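Local coordinates for protein octaprenyl Pyrophosphate Synthase (Helicobacter pylori, PDB 3TC1) that probably elongates an allylic primer with isopentenyl pyrophosphate units, in a magnesium-dependent reaction, to make the C40 isoprenoid octaprenyl pyrophosphate, at residues E261-K264 against I268-E271; D200-I205 against E270-T275; A14-E19 against F113-K118. All coordinates share one frame; numbering follows the deposited sequence.

Contact 1 of 3, residues E261-K264 against I268-E271; sequences EKFK and IIEE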
ATOM      1  N   GLU B 261     -16.420 -33.053 -15.043  1.00 15.30           N
ATOM      2  CA  GLU B 261     -17.565 -33.900 -15.371  1.00 14.22           C
ATOM      3  C   GLU B 261     -18.831 -33.345 -14.739  1.00 12.29           C
ATOM      4  O   GLU B 261     -19.894 -33.362 -15.354  1.00 14.44           O
ATOM      5  CB  GLU B 261     -17.349 -35.330 -14.874  1.00 17.96           C
ATOM      6  CG  GLU B 261     -16.129 -36.016 -15.452  1.00 23.79           C
ATOM      7  CD  GLU B 261     -16.047 -37.472 -15.051  1.00 26.40           C
ATOM      8  OE1 GLU B 261     -16.538 -37.821 -13.957  1.00 28.12           O
ATOM      9  OE2 GLU B 261     -15.482 -38.269 -15.826  1.00 31.91           O
ATOM     10  N   LYS B 262     -18.710 -32.850 -13.510  1.00 14.34           N
ATOM     11  CA  LYS B 262     -19.856 -32.299 -12.800  1.00 13.69           C
ATOM     12  C   LYS B 262     -20.354 -31.002 -13.433  1.00 13.11           C
ATOM     13  O   LYS B 262     -21.561 -30.776 -13.497  1.00 13.99           O
ATOM     14  CB  LYS B 262     -19.514 -32.095 -11.322  1.00 13.28           C
ATOM     15  CG  LYS B 262     -19.412 -33.408 -10.536  1.00 13.06           C
ATOM     16  CD  LYS B 262     -20.748 -34.158 -10.546  1.00 14.34           C
ATOM     17  CE  LYS B 262     -20.566 -35.641 -10.256  1.00 14.86           C
ATOM     18  NZ  LYS B 262     -21.846 -36.398 -10.357  1.00 18.13           N
ATOM     19  N   PHE B 263     -19.440 -30.156 -13.905  1.00 13.75           N
ATOM     20  CA  PHE B 263     -19.852 -28.913 -14.560  1.00 14.04           C
ATOM     21  C   PHE B 263     -20.644 -29.281 -15.818  1.00 15.96           C
ATOM     22  O   PHE B 263     -21.668 -28.677 -16.118  1.00 15.51           O
ATOM     23  CB  PHE B 263     -18.643 -28.066 -14.974  1.00 13.79           C
ATOM     24  CG  PHE B 263     -17.927 -27.399 -13.821  1.00 14.85           C
ATOM     25  CD1 PHE B 263     -18.627 -26.966 -12.696  1.00 11.79           C
ATOM     26  CD2 PHE B 263     -16.558 -27.147 -13.895  1.00 15.08           C
ATOM     27  CE1 PHE B 263     -17.971 -26.287 -11.656  1.00 15.42           C
ATOM     28  CE2 PHE B 263     -15.890 -26.467 -12.859  1.00 15.15           C
ATOM     29  CZ  PHE B 263     -16.599 -26.038 -11.742  1.00 13.43           C
ATOM     30  N   LYS B 264     -20.147 -30.268 -16.561  1.00 15.57           N
ATOM     31  CA  LYS B 264     -20.819 -30.722 -17.780  1.00 16.41           C
ATOM     32  C   LYS B 264     -22.182 -31.312 -17.443  1.00 15.61           C
ATOM     33  O   LYS B 264     -23.190 -31.000 -18.086  1.00 14.62           O
ATOM     34  CB  LYS B 264     -19.979 -31.785 -18.497  1.00 16.72           C
ATOM     35  CG  LYS B 264     -18.740 -31.260 -19.209  1.00 19.47           C
ATOM     36  CD  LYS B 264     -17.977 -32.416 -19.849  1.00 27.47           C
ATOM     37  CE  LYS B 264     -16.673 -31.957 -20.494  1.00 30.07           C
ATOM     38  NZ  LYS B 264     -16.899 -31.088 -21.682  1.00 33.26           N
ATOM     39  N   ILE B 268     -23.079 -26.227 -16.173  1.00 16.84           N
ATOM     40  CA  ILE B 268     -22.584 -25.066 -15.443  1.00 14.33           C
ATOM     41  C   ILE B 268     -21.833 -24.072 -16.323  1.00 16.94           C
ATOM     42  O   ILE B 268     -21.897 -22.865 -16.096  1.00 17.24           O
ATOM     43  CB  ILE B 268     -21.670 -25.517 -14.280  1.00 14.35           C
ATOM     44  CG1 ILE B 268     -22.442 -26.470 -13.364  1.00 11.82           C
ATOM     45  CG2 ILE B 268     -21.169 -24.310 -13.494  1.00 13.13           C
ATOM     46  CD1 ILE B 268     -23.745 -25.877 -12.781  1.00 11.96           C
ATOM     47  N   ILE B 269     -21.123 -24.569 -17.333  1.00 15.34           N
ATOM     48  CA  ILE B 269     -20.364 -23.673 -18.192  1.00 17.01           C
ATOM     49  C   ILE B 269     -21.287 -22.685 -18.902  1.00 17.50           C
ATOM     50  O   ILE B 269     -21.040 -21.476 -18.893  1.00 15.70           O
ATOM     51  CB  ILE B 269     -19.538 -24.450 -19.246  1.00 13.92           C
ATOM     52  CG1 ILE B 269     -18.651 -25.495 -18.561  1.00 18.29           C
ATOM     53  CG2 ILE B 269     -18.701 -23.476 -20.070  1.00 15.18           C
ATOM     54  CD1 ILE B 269     -17.684 -24.940 -17.543  1.00 19.39           C
ATOM     55  N   GLU B 270     -22.353 -23.191 -19.511  1.00 14.27           N
ATOM     56  CA  GLU B 270     -23.282 -22.309 -20.208  1.00 16.88           C
ATOM     57  C   GLU B 270     -24.018 -21.412 -19.215  1.00 16.13           C
ATOM     58  O   GLU B 270     -24.275 -20.247 -19.502  1.00 14.67           O
ATOM     59  CB  GLU B 270     -24.295 -23.114 -21.035  1.00 40.90           C
ATOM     60  CG  GLU B 270     -25.444 -22.277 -21.609  1.00 48.53           C
ATOM     61  CD  GLU B 270     -25.033 -21.371 -22.764  1.00 55.62           C
ATOM     62  OE1 GLU B 270     -24.033 -20.632 -22.632  1.00 60.13           O
ATOM     63  OE2 GLU B 270     -25.726 -21.395 -23.805  1.00 58.93           O
ATOM     64  N   GLU B 271     -24.350 -21.950 -18.045  1.00 16.77           N
ATOM     65  CA  GLU B 271     -25.059 -21.166 -17.042  1.00 18.72           C
ATOM     66  C   GLU B 271     -24.195 -19.996 -16.567  1.00 17.87           C
ATOM     67  O   GLU B 271     -24.692 -18.883 -16.371  1.00 17.27           O
ATOM     68  CB  GLU B 271     -25.469 -22.051 -15.852  1.00 22.79           C
ATOM     69  CG  GLU B 271     -26.278 -21.318 -14.781  1.00 27.48           C
ATOM     70  CD  GLU B 271     -26.783 -22.231 -13.670  1.00 28.69           C
ATOM     71  OE1 GLU B 271     -26.137 -23.264 -13.395  1.00 26.86           O
ATOM     72  OE2 GLU B 271     -27.819 -21.902 -13.054  1.00 33.97           O
TER

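Contact 2 of 3, residues D200-I205 against E270-T275; sequences DDLLDI and EETLKT. With MG (magnesium ion), chain D.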
ATOM      1  N   ASP B 200     -13.303 -14.450 -16.349  1.00 13.91           N
ATOM      2  CA  ASP B 200     -11.981 -14.810 -15.866  1.00 13.93           C
ATOM      3  C   ASP B 200     -12.095 -16.036 -14.965  1.00 13.17           C
ATOM      4  O   ASP B 200     -11.286 -16.959 -15.054  1.00 10.29           O
ATOM      5  CB  ASP B 200     -11.351 -13.666 -15.089  1.00 15.04           C
ATOM      6  CG  ASP B 200      -9.988 -14.024 -14.570  1.00 18.18           C
ATOM      7  OD1 ASP B 200      -9.040 -14.090 -15.384  1.00 20.37           O
ATOM      8  OD2 ASP B 200      -9.875 -14.259 -13.352  1.00 18.16           O
ATOM      9  N   ASP B 201     -13.104 -16.048 -14.100  1.00 11.08           N
ATOM     10  CA  ASP B 201     -13.304 -17.192 -13.215  1.00 11.23           C
ATOM     11  C   ASP B 201     -13.668 -18.408 -14.062  1.00 14.25           C
ATOM     12  O   ASP B 201     -13.300 -19.540 -13.746  1.00 15.45           O
ATOM     13  CB  ASP B 201     -14.429 -16.910 -12.211  1.00 16.30           C
ATOM     14  CG  ASP B 201     -14.024 -15.906 -11.140  1.00 21.06           C
ATOM     15  OD1 ASP B 201     -12.837 -15.508 -11.115  1.00 18.46           O
ATOM     16  OD2 ASP B 201     -14.892 -15.524 -10.316  1.00 20.09           O
ATOM     17  N   LEU B 202     -14.391 -18.168 -15.152  1.00 15.34           N
ATOM     18  CA  LEU B 202     -14.799 -19.247 -16.035  1.00 14.53           C
ATOM     19  C   LEU B 202     -13.572 -19.859 -16.718  1.00 14.25           C
ATOM     20  O   LEU B 202     -13.426 -21.080 -16.772  1.00 16.23           O
ATOM     21  CB  LEU B 202     -15.796 -18.718 -17.074  1.00 16.19           C
ATOM     22  CG  LEU B 202     -16.445 -19.737 -18.013  1.00 20.50           C
ATOM     23  CD1 LEU B 202     -17.115 -20.833 -17.200  1.00 17.92           C
ATOM     24  CD2 LEU B 202     -17.464 -19.034 -18.903  1.00 19.21           C
ATOM     25  N   LEU B 203     -12.682 -19.004 -17.216  1.00 16.99           N
ATOM     26  CA  LEU B 203     -11.468 -19.451 -17.890  1.00 18.35           C
ATOM     27  C   LEU B 203     -10.500 -20.221 -16.992  1.00 18.21           C
ATOM     28  O   LEU B 203      -9.543 -20.831 -17.477  1.00 19.71           O
ATOM     29  CB  LEU B 203     -10.758 -18.261 -18.535  1.00 22.80           C
ATOM     30  CG  LEU B 203     -11.502 -17.692 -19.747  1.00 25.65           C
ATOM     31  CD1 LEU B 203     -10.795 -16.445 -20.263  1.00 27.23           C
ATOM     32  CD2 LEU B 203     -11.582 -18.764 -20.832  1.00 27.10           C
ATOM     33  N   ASP B 204     -10.746 -20.205 -15.687  1.00 18.41           N
ATOM     34  CA  ASP B 204      -9.888 -20.937 -14.768  1.00 15.96           C
ATOM     35  C   ASP B 204     -10.249 -22.410 -14.799  1.00 16.77           C
ATOM     36  O   ASP B 204      -9.416 -23.275 -14.513  1.00 14.27           O
ATOM     37  CB  ASP B 204     -10.064 -20.444 -13.331  1.00 18.37           C
ATOM     38  CG  ASP B 204      -9.166 -21.192 -12.342  1.00 19.58           C
ATOM     39  OD1 ASP B 204      -7.926 -21.087 -12.452  1.00 19.77           O
ATOM     40  OD2 ASP B 204      -9.693 -21.887 -11.452  1.00 19.96           O
ATOM     41  N   ILE B 205     -11.494 -22.699 -15.156  1.00 14.53           N
ATOM     42  CA  ILE B 205     -11.946 -24.085 -15.161  1.00 17.06           C
ATOM     43  C   ILE B 205     -12.432 -24.648 -16.481  1.00 19.33           C
ATOM     44  O   ILE B 205     -12.945 -25.762 -16.529  1.00 17.15           O
ATOM     45  CB  ILE B 205     -13.038 -24.294 -14.088  1.00 18.58           C
ATOM     46  CG1 ILE B 205     -14.163 -23.261 -14.256  1.00 18.84           C
ATOM     47  CG2 ILE B 205     -12.420 -24.177 -12.709  1.00 15.68           C
ATOM     48  CD1 ILE B 205     -15.168 -23.596 -15.342  1.00 17.95           C
ATOM     49  N   GLU B 270     -22.353 -23.191 -19.511  1.00 14.27           N
ATOM     50  CA  GLU B 270     -23.282 -22.309 -20.208  1.00 16.88           C
ATOM     51  C   GLU B 270     -24.018 -21.412 -19.215  1.00 16.13           C
ATOM     52  O   GLU B 270     -24.275 -20.247 -19.502  1.00 14.67           O
ATOM     53  CB  GLU B 270     -24.295 -23.114 -21.035  1.00 40.90           C
ATOM     54  CG  GLU B 270     -25.444 -22.277 -21.609  1.00 48.53           C
ATOM     55  CD  GLU B 270     -25.033 -21.371 -22.764  1.00 55.62           C
ATOM     56  OE1 GLU B 270     -24.033 -20.632 -22.632  1.00 60.13           O
ATOM     57  OE2 GLU B 270     -25.726 -21.395 -23.805  1.00 58.93           O
ATOM     58  N   GLU B 271     -24.350 -21.950 -18.045  1.00 16.77           N
ATOM     59  CA  GLU B 271     -25.059 -21.166 -17.042  1.00 18.72           C
ATOM     60  C   GLU B 271     -24.195 -19.996 -16.567  1.00 17.87           C
ATOM     61  O   GLU B 271     -24.692 -18.883 -16.371  1.00 17.27           O
ATOM     62  CB  GLU B 271     -25.469 -22.051 -15.852  1.00 22.79           C
ATOM     63  CG  GLU B 271     -26.278 -21.318 -14.781  1.00 27.48           C
ATOM     64  CD  GLU B 271     -26.783 -22.231 -13.670  1.00 28.69           C
ATOM     65  OE1 GLU B 271     -26.137 -23.264 -13.395  1.00 26.86           O
ATOM     66  OE2 GLU B 271     -27.819 -21.902 -13.054  1.00 33.97           O
ATOM     67  N   THR B 272     -22.900 -20.248 -16.399  1.00 17.41           N
ATOM     68  CA  THR B 272     -21.967 -19.217 -15.958  1.00 15.21           C
ATOM     69  C   THR B 272     -21.821 -18.164 -17.051  1.00 18.34           C
ATOM     70  O   THR B 272     -21.858 -16.954 -16.789  1.00 17.96           O
ATOM     71  CB  THR B 272     -20.572 -19.824 -15.652  1.00 14.42           C
ATOM     72  OG1 THR B 272     -20.682 -20.776 -14.586  1.00 10.16           O
ATOM     73  CG2 THR B 272     -19.586 -18.732 -15.237  1.00 12.10           C
ATOM     74  N   LEU B 273     -21.662 -18.633 -18.281  1.00 14.80           N
ATOM     75  CA  LEU B 273     -21.500 -17.747 -19.422  1.00 17.35           C
ATOM     76  C   LEU B 273     -22.687 -16.801 -19.575  1.00 16.53           C
ATOM     77  O   LEU B 273     -22.506 -15.610 -19.831  1.00 15.99           O
ATOM     78  CB  LEU B 273     -21.309 -18.577 -20.696  1.00 26.76           C
ATOM     79  CG  LEU B 273     -21.099 -17.823 -22.010  1.00 30.58           C
ATOM     80  CD1 LEU B 273     -19.944 -16.839 -21.870  1.00 31.05           C
ATOM     81  CD2 LEU B 273     -20.821 -18.827 -23.125  1.00 32.07           C
ATOM     82  N   LYS B 274     -23.897 -17.329 -19.421  1.00 18.65           N
ATOM     83  CA  LYS B 274     -25.100 -16.513 -19.538  1.00 19.75           C
ATOM     84  C   LYS B 274     -25.166 -15.428 -18.462  1.00 18.86           C
ATOM     85  O   LYS B 274     -25.677 -14.335 -18.702  1.00 18.37           O
ATOM     86  CB  LYS B 274     -26.352 -17.389 -19.463  1.00 27.42           C
ATOM     87  CG  LYS B 274     -26.548 -18.291 -20.673  1.00 33.12           C
ATOM     88  CD  LYS B 274     -27.862 -19.050 -20.584  1.00 37.21           C
ATOM     89  CE  LYS B 274     -28.070 -19.954 -21.790  1.00 39.66           C
ATOM     90  NZ  LYS B 274     -28.164 -19.179 -23.058  1.00 43.37           N
ATOM     91  N   THR B 275     -24.653 -15.723 -17.275  1.00 17.57           N
ATOM     92  CA  THR B 275     -24.672 -14.731 -16.204  1.00 16.11           C
ATOM     93  C   THR B 275     -23.812 -13.543 -16.632  1.00 16.93           C
ATOM     94  O   THR B 275     -24.175 -12.390 -16.405  1.00 16.07           O
ATOM     95  CB  THR B 275     -24.132 -15.329 -14.886  1.00 19.68           C
ATOM     96  OG1 THR B 275     -24.862 -16.522 -14.576  1.00 16.74           O
ATOM     97  CG2 THR B 275     -24.289 -14.337 -13.741  1.00 19.57           C
TER
HETATM   98 MG    MG D 501      -8.589 -15.845 -12.437  1.00 32.47          MG
HETATM   99  O   HOH W   1      -8.965 -17.309 -14.416  1.00 24.24           O
HETATM  100  O   HOH W   2      -6.654 -15.272 -13.524  1.00 35.36           O
HETATM  101  O   HOH W   3     -10.412 -16.579 -11.327  1.00 22.61           O
HETATM  102  O   HOH W   4      -7.471 -17.494 -11.179  1.00 27.54           O
HETATM  103  O   HOH W   5      -8.494 -14.170 -10.576  1.00 37.19           O

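Contact 3 of 3, residues A14-E19 against F113-K118; sequences ASWIKE and FFELSK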
ATOM      1  N   ALA B  14       7.706   4.135 -16.546  1.00 20.81           N
ATOM      2  CA  ALA B  14       9.154   4.015 -16.405  1.00 21.92           C
ATOM      3  C   ALA B  14       9.767   5.333 -15.938  1.00 22.45           C
ATOM      4  O   ALA B  14      10.693   5.345 -15.130  1.00 23.24           O
ATOM      5  CB  ALA B  14       9.780   3.588 -17.729  1.00 20.94           C
ATOM      6  N   SER B  15       9.258   6.443 -16.457  1.00 21.70           N
ATOM      7  CA  SER B  15       9.762   7.751 -16.070  1.00 22.30           C
ATOM      8  C   SER B  15       9.445   8.044 -14.606  1.00 21.71           C
ATOM      9  O   SER B  15      10.286   8.569 -13.875  1.00 23.09           O
ATOM     10  CB  SER B  15       9.148   8.839 -16.954  1.00 32.10           C
ATOM     11  OG  SER B  15       9.543   8.669 -18.303  1.00 39.60           O
ATOM     12  N   TRP B  16       8.230   7.707 -14.183  1.00 18.14           N
ATOM     13  CA  TRP B  16       7.815   7.940 -12.805  1.00 18.36           C
ATOM     14  C   TRP B  16       8.643   7.102 -11.827  1.00 18.54           C
ATOM     15  O   TRP B  16       8.943   7.548 -10.718  1.00 16.85           O
ATOM     16  CB  TRP B  16       6.317   7.640 -12.648  1.00 19.95           C
ATOM     17  CG  TRP B  16       5.419   8.697 -13.260  1.00 16.50           C
ATOM     18  CD1 TRP B  16       5.811   9.779 -14.001  1.00 19.66           C
ATOM     19  CD2 TRP B  16       3.991   8.774 -13.165  1.00 17.20           C
ATOM     20  NE1 TRP B  16       4.714  10.527 -14.370  1.00 19.13           N
ATOM     21  CE2 TRP B  16       3.586   9.932 -13.870  1.00 19.20           C
ATOM     22  CE3 TRP B  16       3.015   7.982 -12.549  1.00 16.51           C
ATOM     23  CZ2 TRP B  16       2.243  10.315 -13.979  1.00 18.52           C
ATOM     24  CZ3 TRP B  16       1.673   8.367 -12.657  1.00 16.10           C
ATOM     25  CH2 TRP B  16       1.305   9.522 -13.367  1.00 16.75           C
ATOM     26  N   ILE B  17       9.014   5.890 -12.233  1.00 21.16           N
ATOM     27  CA  ILE B  17       9.835   5.038 -11.373  1.00 20.74           C
ATOM     28  C   ILE B  17      11.224   5.662 -11.258  1.00 19.74           C
ATOM     29  O   ILE B  17      11.809   5.688 -10.180  1.00 21.02           O
ATOM     30  CB  ILE B  17       9.962   3.595 -11.935  1.00 20.79           C
ATOM     31  CG1 ILE B  17       8.634   2.862 -11.777  1.00 19.84           C
ATOM     32  CG2 ILE B  17      11.066   2.827 -11.197  1.00 21.49           C
ATOM     33  CD1 ILE B  17       8.180   2.716 -10.340  1.00 19.91           C
ATOM     34  N   LYS B  18      11.749   6.169 -12.369  1.00 19.71           N
ATOM     35  CA  LYS B  18      13.064   6.803 -12.349  1.00 21.76           C
ATOM     36  C   LYS B  18      13.052   8.075 -11.499  1.00 20.64           C
ATOM     37  O   LYS B  18      14.077   8.459 -10.938  1.00 21.80           O
ATOM     38  CB  LYS B  18      13.530   7.142 -13.768  1.00 30.26           C
ATOM     39  CG  LYS B  18      14.022   5.949 -14.575  1.00 34.47           C
ATOM     40  CD  LYS B  18      14.538   6.397 -15.936  1.00 38.64           C
ATOM     41  CE  LYS B  18      15.148   5.246 -16.727  1.00 41.22           C
ATOM     42  NZ  LYS B  18      14.161   4.178 -17.047  1.00 43.56           N
ATOM     43  N   GLU B  19      11.899   8.730 -11.413  1.00 18.65           N
ATOM     44  CA  GLU B  19      11.779   9.948 -10.616  1.00 18.22           C
ATOM     45  C   GLU B  19      11.920   9.659  -9.123  1.00 19.29           C
ATOM     46  O   GLU B  19      12.177  10.567  -8.332  1.00 19.21           O
ATOM     47  CB  GLU B  19      10.439  10.641 -10.891  1.00 19.94           C
ATOM     48  CG  GLU B  19      10.304  11.134 -12.329  1.00 19.82           C
ATOM     49  CD  GLU B  19       8.998  11.873 -12.608  1.00 20.71           C
ATOM     50  OE1 GLU B  19       8.047  11.780 -11.801  1.00 18.58           O
ATOM     51  OE2 GLU B  19       8.924  12.544 -13.658  1.00 24.36           O
ATOM     52  N   PHE B 113      -0.663   8.013  -6.147  1.00 21.81           N
ATOM     53  CA  PHE B 113      -1.519   8.981  -5.457  1.00 20.41           C
ATOM     54  C   PHE B 113      -0.920  10.375  -5.507  1.00 19.95           C
ATOM     55  O   PHE B 113      -1.647  11.373  -5.559  1.00 22.34           O
ATOM     56  CB  PHE B 113      -1.709   8.611  -3.988  1.00 23.59           C
ATOM     57  CG  PHE B 113      -2.748   9.450  -3.282  1.00 27.68           C
ATOM     58  CD1 PHE B 113      -4.103   9.133  -3.374  1.00 26.31           C
ATOM     59  CD2 PHE B 113      -2.372  10.564  -2.539  1.00 26.93           C
ATOM     60  CE1 PHE B 113      -5.067   9.915  -2.731  1.00 26.97           C
ATOM     61  CE2 PHE B 113      -3.324  11.352  -1.895  1.00 29.16           C
ATOM     62  CZ  PHE B 113      -4.678  11.025  -1.991  1.00 28.88           C
ATOM     63  N   PHE B 114       0.405  10.444  -5.466  1.00 18.39           N
ATOM     64  CA  PHE B 114       1.078  11.731  -5.511  1.00 19.14           C
ATOM     65  C   PHE B 114       0.693  12.436  -6.804  1.00 19.48           C
ATOM     66  O   PHE B 114       0.333  13.612  -6.800  1.00 20.38           O
ATOM     67  CB  PHE B 114       2.594  11.548  -5.450  1.00 19.72           C
ATOM     68  CG  PHE B 114       3.359  12.840  -5.569  1.00 24.31           C
ATOM     69  CD1 PHE B 114       3.450  13.712  -4.491  1.00 22.85           C
ATOM     70  CD2 PHE B 114       3.944  13.207  -6.779  1.00 25.42           C
ATOM     71  CE1 PHE B 114       4.111  14.935  -4.615  1.00 24.97           C
ATOM     72  CE2 PHE B 114       4.607  14.428  -6.915  1.00 25.93           C
ATOM     73  CZ  PHE B 114       4.690  15.294  -5.833  1.00 23.96           C
ATOM     74  N   GLU B 115       0.764  11.706  -7.912  1.00 17.85           N
ATOM     75  CA  GLU B 115       0.417  12.266  -9.206  1.00 17.05           C
ATOM     76  C   GLU B 115      -1.091  12.511  -9.289  1.00 17.06           C
ATOM     77  O   GLU B 115      -1.545  13.479  -9.908  1.00 18.38           O
ATOM     78  CB  GLU B 115       0.863  11.317 -10.322  1.00 17.24           C
ATOM     79  CG  GLU B 115       2.371  11.094 -10.401  1.00 19.43           C
ATOM     80  CD  GLU B 115       3.159  12.386 -10.550  1.00 20.97           C
ATOM     81  OE1 GLU B 115       2.626  13.351 -11.134  1.00 20.70           O
ATOM     82  OE2 GLU B 115       4.322  12.433 -10.097  1.00 21.91           O
ATOM     83  N   LEU B 116      -1.861  11.636  -8.648  1.00 13.97           N
ATOM     84  CA  LEU B 116      -3.322  11.733  -8.645  1.00 17.13           C
ATOM     85  C   LEU B 116      -3.839  13.061  -8.081  1.00 18.02           C
ATOM     86  O   LEU B 116      -4.844  13.605  -8.558  1.00 19.04           O
ATOM     87  CB  LEU B 116      -3.919  10.565  -7.844  1.00 17.60           C
ATOM     88  CG  LEU B 116      -5.446  10.488  -7.729  1.00 18.27           C
ATOM     89  CD1 LEU B 116      -6.079  10.412  -9.120  1.00 19.73           C
ATOM     90  CD2 LEU B 116      -5.830   9.260  -6.907  1.00 17.50           C
ATOM     91  N   SER B 117      -3.149  13.587  -7.078  1.00 24.54           N
ATOM     92  CA  SER B 117      -3.548  14.848  -6.454  1.00 28.56           C
ATOM     93  C   SER B 117      -3.596  16.025  -7.434  1.00 30.48           C
ATOM     94  O   SER B 117      -4.150  17.079  -7.124  1.00 31.98           O
ATOM     95  CB  SER B 117      -2.591  15.179  -5.313  1.00 25.77           C
ATOM     96  OG  SER B 117      -1.282  15.385  -5.810  1.00 29.90           O
ATOM     97  N   LYS B 118      -3.020  15.845  -8.616  1.00 29.28           N
ATOM     98  CA  LYS B 118      -2.999  16.904  -9.618  1.00 29.83           C
ATOM     99  C   LYS B 118      -4.198  16.791 -10.553  1.00 30.70           C
ATOM    100  O   LYS B 118      -4.392  17.627 -11.440  1.00 31.15           O
ATOM    101  CB  LYS B 118      -1.704  16.817 -10.431  1.00 32.40           C
ATOM    102  CG  LYS B 118      -0.438  16.829  -9.585  1.00 31.62           C
ATOM    103  CD  LYS B 118       0.789  16.528 -10.432  1.00 32.80           C
ATOM    104  CE  LYS B 118       2.052  16.502  -9.589  1.00 31.73           C
ATOM    105  NZ  LYS B 118       3.242  16.067 -10.373  1.00 32.15           N
TER
HETATM  106  O   HOH W   6       6.051  14.163 -11.613  1.00 34.19           O

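Contact 1 of 3, residues E261-K264 against I268-E271
Phe263 and Ile268 meet twice at the junction of helices 253-265 and 268-286, once through backbone atoms and once through side chains. The amide N of Ile268 gives its hydrogen to the O of Phe263 over 2.8 Å. At the hydrogen the angle is 163°, so the bond is nearly straight, while the C=O...N angle at the oxygen is 148°. Because the donor lies five positions after the acceptor, this is a 6→1 bond rather than the i+4 bond of a continuing alpha-helix.

The Phe263 side chain can be traced outward from the backbone. Its CG stands anti to the carbonyl carbon (chi1 -73°), which sets the CD1 edge of the ring against CB and CG2 of Ile268. At the root, CB lies 4.0 Å from CB of Ile268 and 4.2 Å from CD1 of Ile269. Further out, CD1 of Phe263 makes the closest side-chain approach, 3.7 Å to Ile268 CB, and it also touches Ile268 CG2 at 3.8 Å. CE1 grazes that same methyl at 4.2 Å. Both isoleucines reach the ring obliquely. On the other branch of Ile268, CG1 rests 3.6 Å from the O of Phe263, covering the hydrogen-bonded carbonyl with hydrocarbon.

The buried ring has further neighbours: Tyr229 packs edge-to-face with it, and Pro228 and Leu232 of helix 227-233 and Ile205 of helix 182-205 touch it. Lys262 plays little part across the joint, its NZ being engaged by Asp240 and Gln265.

A 6→1 backbone bond whose two residues also share an apolar contact is consistent with a Schellman motif, here ending helix 253-265 and turning the chain directly into helix 268-286 of the all-helical prenyltransferase fold.

Contact 2 of 3, residues D200-I205 against E270-T275
Leu202 has CG anti to its own N (chi1 -174°), and a second torsion of 55° then spreads its two methyls toward helix 268-286; in Thr272 a chi1 of -62° puts OG1 beside the backbone N and CG2 anti to it, where CG2 meets CD1 of Leu202. Leu202 sits within the sequence DDLLD, which matches the second aspartate-rich motif of trans-prenyltransferases, so one helix carries both a packing surface and a metal ligand. CD1 of Leu202 lies 3.8 Å from CG2 and 3.9 Å from CB of Thr272, the two side chains overlapping side by side and running in opposing directions. The other methyl, CD2, reaches CB of Leu273 at 4.3 Å. Contact between the segments is therefore apolar, and the hydroxyl of Thr272 stays with its own helix, bonded to the O of Ile268. Nearby, Pro228 and Leu231 also press on Thr272.

On a different side of helix 182-205, the aspartates turn to metal, water and loop. Asp204 is bonded to the backbone N of Ser218 and of Asp219. Asp200 binds the magnesium ion through OD2 at 2.2 Å; five waters complete the six ligands, and one of them, 2.3 Å from the metal, donates to Asp201 OD1 at 2.7 Å.

Contact 3 of 3, residues A14-E19 against F113-K118
A CH-pi contact between Trp16 and Glu115 joins the N-terminal helix 3-18 to the C-terminal part of helix 92-116, beside the subunit interface where Phe113 stacks on Phe113 of the second subunit. The backbones are well separated, the nearest CA atoms, those of Trp16 and Glu115, being 9.3 Å apart, so long side chains span the distance.

The evidence for the CH-pi label is geometric. CG of Glu115 stands 3.5 Å from the centroid of the six-membered ring of Trp16 and only 9° off the ring normal, that is, over the face. CB of Glu115 adds a second touch near the rim, 3.6 Å from CH2 of Trp16. A bend in the glutamate chain (chi2 -56°) keeps the carboxylate stacked over the indole, the two planes 29° apart. Trp16 is also packed by Asn61, Thr64, Ile65 and Met68 of helix 53-80, and Lys111 makes a cation-pi contact with it.

Beyond the ring the contact is polar. OE1 of Glu115 is met on its syn side by Lys118 NZ at 2.9 Å, somewhat out of the carboxylate plane, in a salt bridge within the segment 113-118. OE2, lying in plane at the edge of the Phe114 ring, comes to 4.1 Å from OE1 of Glu19, an approach of like charges. Two partners bridge the pair: Lys111 forms salt bridges with both of these oxygens, and a water donates to each, at 3.1 Å to Glu19 OE1 and 2.9 Å to Glu115 OE2.

With a lysine on each of its oxygens, the buried Glu115 is probably ionised despite the neighbouring acid. Its methylenes serve the aromatic face while its carboxylate is charge-compensated, and the shared Lys111 and water probably offset much of the repulsion from Glu19.

Contact 3 comes first along the chain and is complete before the other two begin; contact 2 opens at 200-205, and contacts 1 and 2 finish together on helix 268-286, sharing Glu270 and Glu271. Their centres are 9 Å apart, and they touch: Ile205 CD1 lies 3.6 Å from Ile269 CD1, and Ile205 CB 3.8 Å from Phe263 CE2. Side chains of helices 182-205, 253-265 and 268-286 thus pack together, the first helix carrying the magnesium ligand Asp200. Contact 3 lies across the chain's centre, about 45 Å from contact 1 and 37 Å from contact 2 between centres. About 25 Å separates the nearest atoms of contacts 2 and 3, so the Asp200 magnesium site is remote from this part of the subunit interface.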